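Side-chain contact in lipoprotein (Thermotoga maritima, PDB 2F4I), which is of unknown function but is a predicted periplasmic lipoprotein of the DUF2291 family, built around an OB-fold domain: residues V45-L48 / N49-E53. Numbering follows the deposited sequence. Where two conformers were deposited one is given.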
ATOM      1  N   VAL A  45       5.395  -6.721 -10.436  1.00 16.99           N
ATOM      2  CA  VAL A  45       5.186  -7.879 -11.325  1.00 16.82           C
ATOM      3  C   VAL A  45       5.821  -9.140 -10.740  1.00 18.65           C
ATOM      4  O   VAL A  45       5.181 -10.190 -10.690  1.00 19.04           O
ATOM      5  CB  VAL A  45       5.680  -7.610 -12.777  1.00 16.83           C
ATOM      6  CG1 VAL A  45       5.545  -8.881 -13.675  1.00 15.63           C
ATOM      7  CG2 VAL A  45       4.885  -6.466 -13.400  1.00 14.64           C
ATOM      8  N   GLU A  46       7.061  -9.020 -10.249  1.00 20.09           N
ATOM      9  CA  GLU A  46       7.752 -10.155  -9.625  1.00 20.90           C
ATOM     10  C   GLU A  46       6.998 -10.713  -8.412  1.00 20.35           C
ATOM     11  O   GLU A  46       6.865 -11.931  -8.284  1.00 19.58           O
ATOM     12  CB  GLU A  46       9.152  -9.722  -9.192  0.50 21.73           C
ATOM     13  CG  GLU A  46      10.014 -10.843  -8.620  0.50 22.50           C
ATOM     14  CD  GLU A  46      11.404 -10.380  -8.208  0.50 23.27           C
ATOM     15  OE1 GLU A  46      11.917  -9.374  -8.764  0.50 23.41           O
ATOM     16  OE2 GLU A  46      11.981 -11.034  -7.313  0.50 24.55           O
ATOM     17  N   VAL A  47       6.580  -9.831  -7.493  1.00 18.04           N
ATOM     18  CA  VAL A  47       5.821 -10.243  -6.315  1.00 15.96           C
ATOM     19  C   VAL A  47       4.508 -10.962  -6.723  1.00 16.52           C
ATOM     20  O   VAL A  47       4.264 -12.097  -6.286  1.00 14.99           O
ATOM     21  CB  VAL A  47       5.547  -9.062  -5.352  1.00 15.59           C
ATOM     22  CG1 VAL A  47       4.568  -9.433  -4.211  1.00 14.49           C
ATOM     23  CG2 VAL A  47       6.846  -8.465  -4.790  1.00 14.38           C
ATOM     24  N   LEU A  48       3.692 -10.336  -7.574  1.00 15.25           N
ATOM     25  CA  LEU A  48       2.445 -10.967  -7.991  1.00 16.38           C
ATOM     26  C   LEU A  48       2.642 -12.318  -8.740  1.00 16.51           C
ATOM     27  O   LEU A  48       1.902 -13.265  -8.528  1.00 15.07           O
ATOM     28  CB  LEU A  48       1.551 -10.027  -8.817  1.00 16.58           C
ATOM     29  CG  LEU A  48       1.122  -8.675  -8.247  1.00 17.36           C
ATOM     30  CD1 LEU A  48      -0.112  -8.202  -8.903  1.00 18.61           C
ATOM     31  CD2 LEU A  48       0.925  -8.690  -6.777  1.00 18.75           C
ATOM     32  N   ASN A  49       3.636 -12.383  -9.618  1.00 17.14           N
ATOM     33  CA  ASN A  49       3.967 -13.650 -10.279  1.00 16.97           C
ATOM     34  C   ASN A  49       4.348 -14.726  -9.286  1.00 16.57           C
ATOM     35  O   ASN A  49       3.947 -15.866  -9.423  1.00 15.81           O
ATOM     36  CB  ASN A  49       5.101 -13.473 -11.296  1.00 14.15           C
ATOM     37  CG  ASN A  49       4.631 -12.839 -12.568  1.00 14.05           C
ATOM     38  OD1 ASN A  49       3.428 -12.770 -12.816  1.00 14.38           O
ATOM     39  ND2 ASN A  49       5.560 -12.348 -13.370  1.00 10.97           N
ATOM     40  N   THR A  50       5.129 -14.353  -8.274  1.00 16.96           N
ATOM     41  CA  THR A  50       5.494 -15.319  -7.232  1.00 16.75           C
ATOM     42  C   THR A  50       4.270 -15.757  -6.393  1.00 17.04           C
ATOM     43  O   THR A  50       4.156 -16.935  -6.038  1.00 17.05           O
ATOM     44  CB  THR A  50       6.623 -14.816  -6.326  1.00 16.13           C
ATOM     45  OG1 THR A  50       7.694 -14.304  -7.120  1.00 15.39           O
ATOM     46  CG2 THR A  50       7.139 -15.950  -5.415  1.00 15.50           C
ATOM     47  N   LEU A  51       3.364 -14.833  -6.093  1.00 17.05           N
ATOM     48  CA  LEU A  51       2.125 -15.169  -5.375  1.00 17.66           C
ATOM     49  C   LEU A  51       1.306 -16.172  -6.161  1.00 17.37           C
ATOM     50  O   LEU A  51       0.754 -17.099  -5.603  1.00 19.35           O
ATOM     51  CB  LEU A  51       1.274 -13.932  -5.090  1.00 16.95           C
ATOM     52  CG  LEU A  51       1.766 -13.035  -3.964  1.00 17.95           C
ATOM     53  CD1 LEU A  51       1.124 -11.641  -4.088  1.00 18.46           C
ATOM     54  CD2 LEU A  51       1.539 -13.628  -2.532  1.00 17.17           C
ATOM     55  N   ASP A  52       1.238 -15.997  -7.473  1.00 19.86           N
ATOM     56  CA  ASP A  52       0.473 -16.913  -8.338  1.00 20.01           C
ATOM     57  C   ASP A  52       1.082 -18.277  -8.427  1.00 21.37           C
ATOM     58  O   ASP A  52       0.385 -19.261  -8.607  1.00 21.98           O
ATOM     59  CB  ASP A  52       0.414 -16.448  -9.781  1.00 20.52           C
ATOM     60  CG  ASP A  52      -0.389 -15.221  -9.945  1.00 20.86           C
ATOM     61  OD1 ASP A  52      -1.183 -14.961  -9.011  1.00 22.23           O
ATOM     62  OD2 ASP A  52      -0.224 -14.536 -10.988  1.00 19.39           O
ATOM     63  N   GLU A  53       2.393 -18.323  -8.386  1.00 22.17           N
ATOM     64  CA  GLU A  53       3.109 -19.584  -8.438  1.00 24.23           C
ATOM     65  C   GLU A  53       3.216 -20.307  -7.084  1.00 22.84           C
ATOM     66  O   GLU A  53       3.037 -21.501  -7.007  1.00 22.22           O
ATOM     67  CB  GLU A  53       4.469 -19.267  -9.012  1.00 32.01           C
ATOM     68  CG  GLU A  53       5.521 -20.256  -8.758  1.00 37.05           C
ATOM     69  CD  GLU A  53       6.865 -19.632  -8.993  1.00 39.93           C
ATOM     70  OE1 GLU A  53       6.951 -18.818  -9.975  1.00 41.33           O
ATOM     71  OE2 GLU A  53       7.785 -19.919  -8.163  1.00 42.69           O
TER
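T50 doubles its hold on E46, one turn back in the helix: backbone N and hydroxyl OG1 both donate to E46 O, from opposite faces of the carbonyl plane. T50 OG1 lies 2.8 Å from E46 O; with chi1 at -48°, the hydroxyl sits beside T50's own backbone N, turned toward the preceding turn where that carbonyl waits. The other i to i+4 backbone bonds are regular: N49 N to V45 O and L51 N to V47 O are each 2.9 Å, D52 N to L48 O 3.0 Å.

Among apolar groups, L51 CD1 is shared by two neighbours. It lies 4.1 Å from V47 CG1, the two side chains running alongside each other, and 4.0 Å from L48 CD2, whose side chain slants across. Y74 touches both V47 and L51, while F172 and L174 add to the cover over L51.

On the polar flank, the amide of N49 lies beside V45, with N49 ND2 3.5 Å from V45 CG1, while N49 OD1 accepts a bond from R95 NH1. D52 OD2 forms a salt bridge with the same NH1, and D52 OD1 is hydrogen-bonded to Y182 OH. Replacing N49 with the short methyl of an alanine is likely to cost R95 one of the two acceptors described here and to strip the amide from beside V45 CG1. The whole exemplifies an amphipathic helix, 44-53, with one side set against strands 72-81 and 165-174 of the OB-fold sheet.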